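Local coordinates for ARO (armadillo repeats only protein) (PDB 5EWP) that probably acts as an armadillo-repeat protein-binding scaffold in the translocation of rhoptries to the apical pole of the malaria parasite and their attachment there, at residues A63-L66 with A67-A70; E84-G87 with I88-I92. All blocks are in the same frame, centred on the assembly; numbering follows the deposited sequence.

Contact 1 (A63-L66 with A67-A70); sequences ATQL and AILA
The last two turns of helix 58-70 join A63-L66 to A67-A70 through four successive i to i+4 backbone bonds, the pattern of an alpha-helix. A67 N donates to A63 O at 3.0 Å, I68 N to T64 O and L69 N to Q65 O follow in the same way, and A70 N closes the set on L66 O at 2.9 Å.

Q65 and I68 run side by side and point the same way. Q65 carries CG beside its own backbone N (chi1 -62°) and then bends again at chi2 (-57°). This double turn swings the amide along the helix, where NE2 comes to 3.7 Å from I68 CD1 and the methyl lies against the nitrogen end of the amide. I68 CG1 rests 3.3 Å from T64 O, the carbonyl that already accepts the I68 amide. L69 repeats the pattern, its CG being 3.4 Å from Q65 O.

In this armadillo-repeat protein such helices stack in layers, and this one is covered from several directions. Q65 and L66 meet F31 of helix 28-34, and L66 also touches V32 of that helix and C35 just beyond it. Small alanine side chains face helix 100-113, A63 against A105 and A70 against F112 and L113. T64 directs its hydroxyl back into its own helix, where OG1 is hydrogen-bonded to A60 O, and its methyl CG2 lies 4.4 Å from I68 CD1.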
loop_
_atom_site.group_PDB
_atom_site.type_symbol
_atom_site.label_atom_id
_atom_site.label_comp_id
_atom_site.label_asym_id
_atom_site.label_seq_id
_atom_site.Cartn_x
_atom_site.Cartn_y
_atom_site.Cartn_z
ATOM N N ALA A 63 -9.689 -8.565 -9.166
ATOM C CA ALA A 63 -8.578 -7.877 -8.512
ATOM C C ALA A 63 -8.247 -8.568 -7.185
ATOM O O ALA A 63 -7.077 -8.712 -6.827
ATOM C CB ALA A 63 -8.909 -6.400 -8.294
ATOM N N THR A 64 -9.283 -9.008 -6.463
ATOM C CA THR A 64 -9.061 -9.698 -5.200
ATOM C C THR A 64 -8.363 -11.063 -5.417
ATOM O O THR A 64 -7.451 -11.417 -4.683
ATOM C CB THR A 64 -10.381 -9.880 -4.435
ATOM O OG1 THR A 64 -10.986 -8.590 -4.247
ATOM C CG2 THR A 64 -10.123 -10.518 -3.090
ATOM N N GLN A 65 -8.766 -11.819 -6.432
ATOM C CA GLN A 65 -8.102 -13.101 -6.680
ATOM C C GLN A 65 -6.645 -12.886 -7.071
ATOM O O GLN A 65 -5.778 -13.686 -6.706
ATOM C CB GLN A 65 -8.807 -13.901 -7.771
ATOM C CG GLN A 65 -10.260 -14.276 -7.422
ATOM C CD GLN A 65 -10.396 -15.061 -6.118
ATOM O OE1 GLN A 65 -11.367 -14.882 -5.387
ATOM N NE2 GLN A 65 -9.433 -15.931 -5.829
ATOM N N LEU A 66 -6.376 -11.812 -7.813
ATOM C CA LEU A 66 -4.995 -11.488 -8.188
ATOM C C LEU A 66 -4.179 -11.142 -6.940
ATOM O O LEU A 66 -3.020 -11.554 -6.809
ATOM C CB LEU A 66 -4.962 -10.336 -9.200
ATOM C CG LEU A 66 -5.389 -10.730 -10.616
ATOM C CD1 LEU A 66 -5.693 -9.504 -11.492
ATOM C CD2 LEU A 66 -4.350 -11.646 -11.283
ATOM N N ALA A 67 -4.793 -10.414 -6.011
ATOM C CA ALA A 67 -4.132 -10.089 -4.750
ATOM C C ALA A 67 -3.797 -11.358 -3.959
ATOM O O ALA A 67 -2.742 -11.462 -3.334
ATOM C CB ALA A 67 -4.999 -9.162 -3.923
ATOM N N ILE A 68 -4.710 -12.319 -3.986
ATOM C CA ILE A 68 -4.489 -13.589 -3.306
ATOM C C ILE A 68 -3.300 -14.313 -3.913
ATOM O O ILE A 68 -2.426 -14.803 -3.190
ATOM C CB ILE A 68 -5.772 -14.462 -3.354
ATOM C CG1 ILE A 68 -6.830 -13.832 -2.455
ATOM C CG2 ILE A 68 -5.471 -15.880 -2.909
ATOM C CD1 ILE A 68 -8.238 -14.438 -2.619
ATOM N N LEU A 69 -3.230 -14.340 -5.237
ATOM C CA LEU A 69 -2.099 -14.975 -5.897
ATOM C C LEU A 69 -0.804 -14.248 -5.552
ATOM O O LEU A 69 0.231 -14.888 -5.304
ATOM C CB LEU A 69 -2.309 -15.022 -7.407
ATOM C CG LEU A 69 -3.485 -15.872 -7.896
ATOM C CD1 LEU A 69 -3.613 -15.805 -9.413
ATOM C CD2 LEU A 69 -3.337 -17.312 -7.412
ATOM N N ALA A 70 -0.852 -12.920 -5.533
ATOM C CA ALA A 70 0.336 -12.126 -5.186
ATOM C C ALA A 70 0.784 -12.342 -3.735
ATOM O O ALA A 70 1.940 -12.095 -3.387
ATOM C CB ALA A 70 0.078 -10.634 -5.436
#

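Contact 2 (E84-G87 with I88-I92); sequences EANG and IAVFI
The side chain of N86 turns its CG away from its own N (chi1 -162°), which sets OD1 3.7 Å from A89 CB. In F91, CG lies beside the backbone N and anti to the carbonyl carbon (chi1 -67°), and ring atom CD2 comes 3.1 Å from G87 O, which approaches the ring obliquely. That oxygen also accepts from F91 N at 2.9 Å, an ordinary i to i+4 bond. The bond before it is weak: V90 N to N86 O spans 3.4 Å, while V90 CG2 covers the same oxygen at 3.3 Å. N86 occupies the N-cap position, yet its side chain reaches the helix through a water, which donates to OD1 and accepts from A89 N at 2.9 Å. The positive phi of N86 (68°) also makes it the C-prime residue of the Schellman motif that ends helix 77-84, so one residue stops one helix and precedes the next. Around this tight corner, V90 packs on V32 of helix 28-34, I88 on C123 and M124 of helix 118-126, and F91 on L110 and L113 of helix 100-113.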
loop_
_atom_site.group_PDB
_atom_site.type_symbol
_atom_site.label_atom_id
_atom_site.label_comp_id
_atom_site.label_asym_id
_atom_site.label_seq_id
_atom_site.Cartn_x
_atom_site.Cartn_y
_atom_site.Cartn_z
ATOM N N GLU A 84 3.615 -8.991 -15.910
ATOM C CA GLU A 84 3.745 -9.270 -17.341
ATOM C C GLU A 84 2.394 -9.310 -18.041
ATOM O O GLU A 84 2.308 -9.166 -19.254
ATOM C CB GLU A 84 4.499 -10.579 -17.534
ATOM C CG GLU A 84 5.993 -10.429 -17.234
ATOM C CD GLU A 84 6.689 -11.762 -17.040
ATOM O OE1 GLU A 84 5.997 -12.804 -17.055
ATOM O OE2 GLU A 84 7.932 -11.768 -16.887
ATOM N N ALA A 85 1.340 -9.458 -17.250
ATOM C CA ALA A 85 -0.023 -9.494 -17.763
ATOM C C ALA A 85 -0.629 -8.089 -17.788
ATOM O O ALA A 85 -1.830 -7.921 -18.017
ATOM C CB ALA A 85 -0.876 -10.443 -16.902
ATOM N N ASN A 86 0.220 -7.092 -17.543
ATOM C CA ASN A 86 -0.175 -5.679 -17.466
ATOM C C ASN A 86 -1.049 -5.381 -16.239
ATOM O O ASN A 86 -1.806 -4.406 -16.215
ATOM C CB ASN A 86 -0.898 -5.242 -18.748
ATOM C CG ASN A 86 -0.927 -3.739 -18.913
ATOM O OD1 ASN A 86 0.071 -3.060 -18.662
ATOM N ND2 ASN A 86 -2.082 -3.205 -19.299
ATOM N N GLY A 87 -0.924 -6.200 -15.203
ATOM C CA GLY A 87 -1.715 -5.985 -13.998
ATOM C C GLY A 87 -1.497 -4.642 -13.305
ATOM O O GLY A 87 -2.427 -4.060 -12.764
ATOM N N ILE A 88 -0.271 -4.126 -13.302
ATOM C CA ILE A 88 -0.019 -2.946 -12.482
ATOM C C ILE A 88 -0.755 -1.722 -13.032
ATOM O O ILE A 88 -1.362 -0.971 -12.269
ATOM C CB ILE A 88 1.511 -2.678 -12.342
ATOM C CG1 ILE A 88 2.119 -3.752 -11.435
ATOM C CG2 ILE A 88 1.766 -1.288 -11.753
ATOM C CD1 ILE A 88 3.660 -3.745 -11.373
ATOM N N ALA A 89 -0.734 -1.531 -14.356
ATOM C CA ALA A 89 -1.482 -0.419 -14.962
ATOM C C ALA A 89 -2.986 -0.563 -14.701
ATOM O O ALA A 89 -3.679 0.409 -14.428
ATOM C CB ALA A 89 -1.216 -0.349 -16.463
ATOM N N VAL A 90 -3.456 -1.798 -14.758
ATOM C CA VAL A 90 -4.863 -2.093 -14.519
ATOM C C VAL A 90 -5.261 -1.759 -13.072
ATOM O O VAL A 90 -6.310 -1.163 -12.837
ATOM C CB VAL A 90 -5.164 -3.554 -14.859
ATOM C CG1 VAL A 90 -6.540 -3.962 -14.350
ATOM C CG2 VAL A 90 -5.075 -3.766 -16.375
ATOM N N PHE A 91 -4.418 -2.107 -12.101
ATOM C CA PHE A 91 -4.699 -1.754 -10.707
ATOM C C PHE A 91 -4.660 -0.239 -10.490
ATOM O O PHE A 91 -5.452 0.307 -9.728
ATOM C CB PHE A 91 -3.710 -2.433 -9.747
ATOM C CG PHE A 91 -3.857 -3.926 -9.691
ATOM C CD1 PHE A 91 -5.113 -4.503 -9.559
ATOM C CD2 PHE A 91 -2.743 -4.750 -9.761
ATOM C CE1 PHE A 91 -5.254 -5.883 -9.505
ATOM C CE2 PHE A 91 -2.883 -6.132 -9.712
ATOM C CZ PHE A 91 -4.136 -6.693 -9.587
ATOM N N ILE A 92 -3.728 0.456 -11.140
ATOM C CA ILE A 92 -3.680 1.905 -10.959
ATOM C C ILE A 92 -4.965 2.543 -11.480
ATOM O O ILE A 92 -5.502 3.479 -10.882
ATOM C CB ILE A 92 -2.435 2.513 -11.643
ATOM C CG1 ILE A 92 -1.195 2.070 -10.862
ATOM C CG2 ILE A 92 -2.522 4.033 -11.648
ATOM C CD1 ILE A 92 0.149 2.382 -11.537
HETATM O O HOH W 1 1.314 -2.394 -16.242
#

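How the contacts relate
Contact 1 lies on helix 58-70 and contact 2 at the start of helix 87-95, with helix 77-84 between them in the chain. Contact 1 comes first and ends its helix; contact 2 then turns the chain out of helix 77-84 into the next. Their centres lie about 12 Å apart, on the same side of the centre of the chain, and the two meet directly where the F91 ring packs against L66 CD1, 3.7 Å from F91 CZ, and against A63 CB, 3.9 Å from F91 CE1. Helices 28-34 and 100-113 border both contacts. The helical turns and the sharp corner thus share one hydrophobic layer, consistent with the continuous core of a stacked helical repeat protein.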